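Local structure of DNA binding protein (Mycobacterium tuberculosis, 4NB5) at residues Asp15-Phe27 / Arg34-Cys46. The protein represses transcription by binding directly to promoter regions as a homodimer, controlling its own expression and that of the MmpS2-MmpL2, MmpS4-MmpL4 and MmpS5-MmpL5 transport systems. Numbering follows the deposited sequence.
Sequences DIMEFVEQMGGYF and RLAGRLLGWLLVC
M23 enters helix 34-45 as a knob, held among G37, L40, G41 and L44. Its CB lies 3.3 Å from the carbonyl O of G37, and CG comes next, over CA of G41 and against one face of the F19 ring. The chain then bends at both chi2 and chi3, folding CE back to L40 CD2 (3.9 Å) and to L44 CD1. Methionine suits the place because its unbranched, flexible chain can pass the two glycines and still turn to end at the leucines.

Glycine lets the backbones come this close: G24 and G37 bring their CA atoms to 4.0 Å, the helix axes approach to 6.7 Å, and G37 CA faces M23 O in a CA-H...O contact. The same CA sits over the face of the F27 ring, 3.5 Å from its centroid, a CH-pi contact in which the flat ring lies directly on a backbone carbon bearing no side chain. F19 instead turns its edge, CE2, to the carbonyl O of G41.

These are the first two helices of a MarR-type subunit, running roughly antiparallel at 140°. On its far side helix 34-45 carries L39 against L56 and L74 of the probable DNA-binding helix-turn-helix, while F19 and V45 also pack on the second subunit. F27 lies close to the bound glycerol octadecanoate, whose pocket includes Y26.

Toward the start of helix 16-27, I16 and V45 meet tip to tip, CG2 to CG2 at a tight 3.4 Å; both are beta-branched, which puts these methyls close to their backbones. V20 sets CG1 against R38 CB and CG2 at the edge of the W42 ring.

Along the wetter flank long polar chains reach over the seam. One water links E21 O to R34 NH1, another E21 OE2 to R38 NE, while R34 also pairs with E28 and R38 bonds to L60 O.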
loop_
_atom_site.group_PDB
_atom_site.type_symbol
_atom_site.label_atom_id
_atom_site.label_comp_id
_atom_site.label_asym_id
_atom_site.label_seq_id
_atom_site.Cartn_x
_atom_site.Cartn_y
_atom_site.Cartn_z
ATOM N N ASP B 15 -9.666 -27.922 15.238
ATOM C CA ASP B 15 -10.823 -27.069 15.031
ATOM C C ASP B 15 -10.361 -25.641 14.826
ATOM O O ASP B 15 -9.170 -25.340 14.902
ATOM C CB ASP B 15 -11.843 -27.178 16.171
ATOM C CG ASP B 15 -11.312 -26.682 17.500
ATOM O OD1 ASP B 15 -11.814 -27.152 18.543
ATOM O OD2 ASP B 15 -10.415 -25.818 17.513
ATOM N N ILE B 16 -11.315 -24.770 14.547
ATOM C CA ILE B 16 -11.006 -23.385 14.213
ATOM C C ILE B 16 -10.253 -22.636 15.306
ATOM O O ILE B 16 -9.412 -21.784 15.005
ATOM C CB ILE B 16 -12.287 -22.604 13.881
ATOM C CG1 ILE B 16 -12.776 -22.947 12.476
ATOM C CG2 ILE B 16 -12.048 -21.108 14.013
ATOM C CD1 ILE B 16 -11.689 -23.001 11.436
ATOM N N MET B 17 -10.539 -22.900 16.574
ATOM C CA MET B 17 -9.830 -22.126 17.576
ATOM C C MET B 17 -8.372 -22.560 17.683
ATOM O O MET B 17 -7.533 -21.732 18.019
ATOM C CB MET B 17 -10.530 -22.110 18.937
ATOM C CG MET B 17 -11.573 -20.989 19.074
ATOM S SD MET B 17 -11.097 -19.359 18.413
ATOM C CE MET B 17 -9.858 -18.817 19.592
ATOM N N GLU B 18 -8.054 -23.808 17.343
ATOM C CA GLU B 18 -6.660 -24.241 17.311
ATOM C C GLU B 18 -5.898 -23.502 16.203
ATOM O O GLU B 18 -4.744 -23.110 16.375
ATOM C CB GLU B 18 -6.568 -25.752 17.104
ATOM C CG GLU B 18 -5.146 -26.286 17.089
ATOM C CD GLU B 18 -5.094 -27.801 17.042
ATOM O OE1 GLU B 18 -3.977 -28.360 17.092
ATOM O OE2 GLU B 18 -6.170 -28.432 16.959
ATOM N N PHE B 19 -6.552 -23.308 15.064
ATOM C CA PHE B 19 -5.957 -22.550 13.968
ATOM C C PHE B 19 -5.727 -21.091 14.385
ATOM O O PHE B 19 -4.651 -20.522 14.166
ATOM C CB PHE B 19 -6.861 -22.621 12.734
ATOM C CG PHE B 19 -6.486 -21.649 11.659
ATOM C CD1 PHE B 19 -5.368 -21.866 10.870
ATOM C CD2 PHE B 19 -7.244 -20.510 11.449
ATOM C CE1 PHE B 19 -5.020 -20.962 9.891
ATOM C CE2 PHE B 19 -6.902 -19.604 10.479
ATOM C CZ PHE B 19 -5.791 -19.824 9.699
ATOM N N VAL B 20 -6.749 -20.480 14.974
ATOM C CA VAL B 20 -6.669 -19.094 15.410
ATOM C C VAL B 20 -5.540 -18.929 16.431
ATOM O O VAL B 20 -4.726 -18.005 16.343
ATOM C CB VAL B 20 -8.009 -18.625 16.003
ATOM C CG1 VAL B 20 -7.857 -17.284 16.713
ATOM C CG2 VAL B 20 -9.054 -18.529 14.911
ATOM N N GLU B 21 -5.472 -19.853 17.385
ATOM C CA GLU B 21 -4.419 -19.834 18.395
ATOM C C GLU B 21 -3.037 -19.913 17.744
ATOM O O GLU B 21 -2.108 -19.197 18.127
ATOM C CB GLU B 21 -4.604 -21.015 19.344
ATOM C CG GLU B 21 -3.604 -21.077 20.474
ATOM C CD GLU B 21 -3.952 -20.123 21.594
ATOM O OE1 GLU B 21 -3.321 -20.222 22.667
ATOM O OE2 GLU B 21 -4.859 -19.280 21.397
ATOM N N GLN B 22 -2.901 -20.788 16.754
ATOM C CA GLN B 22 -1.607 -20.992 16.119
ATOM C C GLN B 22 -1.203 -19.791 15.281
ATOM O O GLN B 22 -0.026 -19.447 15.213
ATOM C CB GLN B 22 -1.595 -22.288 15.305
ATOM C CG GLN B 22 -1.511 -23.511 16.201
ATOM C CD GLN B 22 -1.575 -24.822 15.437
ATOM O OE1 GLN B 22 -2.372 -25.700 15.761
ATOM N NE2 GLN B 22 -0.714 -24.969 14.438
ATOM N N MET B 23 -2.179 -19.133 14.664
ATOM C CA MET B 23 -1.918 -17.870 13.975
ATOM C C MET B 23 -1.409 -16.797 14.939
ATOM O O MET B 23 -0.504 -16.029 14.611
ATOM C CB MET B 23 -3.182 -17.392 13.263
ATOM C CG MET B 23 -3.530 -18.227 12.030
ATOM S SD MET B 23 -2.380 -17.989 10.639
ATOM C CE MET B 23 -2.864 -16.353 10.105
ATOM N N GLY B 24 -2.000 -16.730 16.129
ATOM C CA GLY B 24 -1.486 -15.843 17.153
ATOM C C GLY B 24 -0.030 -16.151 17.474
ATOM O O GLY B 24 0.792 -15.246 17.561
ATOM N N GLY B 25 0.296 -17.431 17.627
ATOM C CA GLY B 25 1.662 -17.820 17.947
ATOM C C GLY B 25 2.625 -17.478 16.824
ATOM O O GLY B 25 3.764 -17.085 17.071
ATOM N N TYR B 26 2.161 -17.615 15.586
ATOM C CA TYR B 26 2.975 -17.270 14.417
ATOM C C TYR B 26 3.369 -15.797 14.449
ATOM O O TYR B 26 4.523 -15.435 14.186
ATOM C CB TYR B 26 2.208 -17.586 13.127
ATOM C CG TYR B 26 2.987 -17.267 11.874
ATOM C CD1 TYR B 26 2.931 -16.004 11.304
ATOM C CD2 TYR B 26 3.804 -18.221 11.279
ATOM C CE1 TYR B 26 3.658 -15.704 10.170
ATOM C CE2 TYR B 26 4.530 -17.931 10.147
ATOM C CZ TYR B 26 4.456 -16.674 9.597
ATOM O OH TYR B 26 5.181 -16.379 8.467
ATOM N N PHE B 27 2.413 -14.939 14.789
ATOM C CA PHE B 27 2.675 -13.509 14.874
ATOM C C PHE B 27 3.603 -13.191 16.045
ATOM O O PHE B 27 4.600 -12.497 15.877
ATOM C CB PHE B 27 1.372 -12.713 14.994
ATOM C CG PHE B 27 0.788 -12.281 13.661
ATOM C CD1 PHE B 27 0.512 -13.207 12.672
ATOM C CD2 PHE B 27 0.501 -10.948 13.424
ATOM C CE1 PHE B 27 -0.033 -12.811 11.457
ATOM C CE2 PHE B 27 -0.035 -10.542 12.219
ATOM C CZ PHE B 27 -0.302 -11.475 11.235
ATOM N N ARG B 34 0.193 -11.020 19.418
ATOM C CA ARG B 34 -0.593 -12.240 19.374
ATOM C C ARG B 34 -2.002 -11.932 18.868
ATOM O O ARG B 34 -2.558 -12.675 18.059
ATOM C CB ARG B 34 -0.643 -12.876 20.771
ATOM C CG ARG B 34 -1.345 -14.215 20.834
ATOM C CD ARG B 34 -1.223 -14.864 22.212
ATOM N NE ARG B 34 0.150 -15.296 22.475
ATOM C CZ ARG B 34 0.692 -16.416 21.994
ATOM N NH1 ARG B 34 -0.012 -17.231 21.218
ATOM N NH2 ARG B 34 1.948 -16.722 22.285
ATOM N N LEU B 35 -2.575 -10.825 19.326
ATOM C CA LEU B 35 -3.951 -10.499 18.956
ATOM C C LEU B 35 -4.095 -10.231 17.459
ATOM O O LEU B 35 -5.101 -10.606 16.855
ATOM C CB LEU B 35 -4.481 -9.324 19.781
ATOM C CG LEU B 35 -5.925 -8.899 19.499
ATOM C CD1 LEU B 35 -6.891 -10.076 19.555
ATOM C CD2 LEU B 35 -6.325 -7.832 20.511
ATOM N N ALA B 36 -3.092 -9.599 16.847
ATOM C CA ALA B 36 -3.120 -9.390 15.405
ATOM C C ALA B 36 -3.181 -10.721 14.656
ATOM O O ALA B 36 -3.936 -10.861 13.699
ATOM C CB ALA B 36 -1.908 -8.589 14.962
ATOM N N GLY B 37 -2.369 -11.685 15.082
ATOM C CA GLY B 37 -2.380 -13.006 14.482
ATOM C C GLY B 37 -3.717 -13.711 14.645
ATOM O O GLY B 37 -4.227 -14.320 13.705
ATOM N N ARG B 38 -4.274 -13.643 15.853
ATOM C CA ARG B 38 -5.568 -14.273 16.128
ATOM C C ARG B 38 -6.679 -13.620 15.317
ATOM O O ARG B 38 -7.553 -14.306 14.782
ATOM C CB ARG B 38 -5.885 -14.216 17.627
ATOM C CG ARG B 38 -4.951 -15.061 18.482
ATOM C CD ARG B 38 -5.207 -14.845 19.975
ATOM N NE ARG B 38 -6.526 -15.341 20.366
ATOM C CZ ARG B 38 -7.412 -14.676 21.109
ATOM N NH1 ARG B 38 -7.153 -13.458 21.574
ATOM N NH2 ARG B 38 -8.577 -15.246 21.389
ATOM N N LEU B 39 -6.634 -12.290 15.216
ATOM C CA LEU B 39 -7.599 -11.546 14.411
ATOM C C LEU B 39 -7.534 -11.930 12.930
ATOM O O LEU B 39 -8.571 -12.151 12.294
ATOM C CB LEU B 39 -7.412 -10.038 14.596
ATOM C CG LEU B 39 -8.328 -9.167 13.737
ATOM C CD1 LEU B 39 -9.789 -9.509 13.968
ATOM C CD2 LEU B 39 -8.078 -7.692 14.017
ATOM N N LEU B 40 -6.323 -12.029 12.380
ATOM C CA LEU B 40 -6.176 -12.446 10.994
ATOM C C LEU B 40 -6.701 -13.869 10.826
ATOM O O LEU B 40 -7.428 -14.164 9.884
ATOM C CB LEU B 40 -4.719 -12.352 10.552
ATOM C CG LEU B 40 -4.430 -12.791 9.113
ATOM C CD1 LEU B 40 -5.277 -12.024 8.111
ATOM C CD2 LEU B 40 -2.959 -12.637 8.781
ATOM N N GLY B 41 -6.338 -14.753 11.750
ATOM C CA GLY B 41 -6.829 -16.117 11.704
ATOM C C GLY B 41 -8.351 -16.189 11.738
ATOM O O GLY B 41 -8.965 -16.921 10.963
ATOM N N TRP B 42 -8.961 -15.436 12.643
ATOM C CA TRP B 42 -10.410 -15.397 12.738
ATOM C C TRP B 42 -11.041 -14.934 11.419
ATOM O O TRP B 42 -12.005 -15.525 10.942
ATOM C CB TRP B 42 -10.855 -14.489 13.888
ATOM C CG TRP B 42 -12.344 -14.470 14.082
ATOM C CD1 TRP B 42 -13.205 -13.486 13.699
ATOM C CD2 TRP B 42 -13.144 -15.483 14.714
ATOM N NE1 TRP B 42 -14.492 -13.821 14.051
ATOM C CE2 TRP B 42 -14.478 -15.036 14.669
ATOM C CE3 TRP B 42 -12.853 -16.708 15.314
ATOM C CZ2 TRP B 42 -15.526 -15.788 15.205
ATOM C CZ3 TRP B 42 -13.902 -17.453 15.841
ATOM C CH2 TRP B 42 -15.220 -16.988 15.778
ATOM N N LEU B 43 -10.493 -13.883 10.814
ATOM C CA LEU B 43 -11.089 -13.354 9.582
ATOM C C LEU B 43 -10.877 -14.270 8.383
ATOM O O LEU B 43 -11.532 -14.114 7.352
ATOM C CB LEU B 43 -10.567 -11.941 9.295
ATOM C CG LEU B 43 -11.077 -10.882 10.272
ATOM C CD1 LEU B 43 -10.306 -9.593 10.123
ATOM C CD2 LEU B 43 -12.570 -10.622 10.064
ATOM N N LEU B 44 -9.972 -15.235 8.520
ATOM C CA LEU B 44 -9.761 -16.252 7.500
ATOM C C LEU B 44 -10.789 -17.387 7.552
ATOM O O LEU B 44 -10.991 -18.077 6.562
ATOM C CB LEU B 44 -8.359 -16.848 7.650
ATOM C CG LEU B 44 -7.287 -16.027 6.945
ATOM C CD1 LEU B 44 -5.938 -16.265 7.584
ATOM C CD2 LEU B 44 -7.218 -16.361 5.482
ATOM N N VAL B 45 -11.429 -17.586 8.702
ATOM C CA VAL B 45 -12.312 -18.741 8.868
ATOM C C VAL B 45 -13.726 -18.401 9.314
ATOM O O VAL B 45 -14.588 -19.272 9.308
ATOM C CB VAL B 45 -11.744 -19.761 9.882
ATOM C CG1 VAL B 45 -10.443 -20.349 9.367
ATOM C CG2 VAL B 45 -11.556 -19.121 11.248
ATOM N N CYS B 46 -13.970 -17.159 9.715
ATOM C CA CYS B 46 -15.277 -16.802 10.257
ATOM C C CYS B 46 -16.380 -16.842 9.197
ATOM O O CYS B 46 -16.128 -16.771 7.992
ATOM C CB CYS B 46 -15.224 -15.419 10.905
ATOM S SG CYS B 46 -14.773 -14.101 9.760
HETATM O O HOH W 1 -2.390 -17.367 20.216
HETATM O O HOH W 2 -6.872 -18.079 20.275
#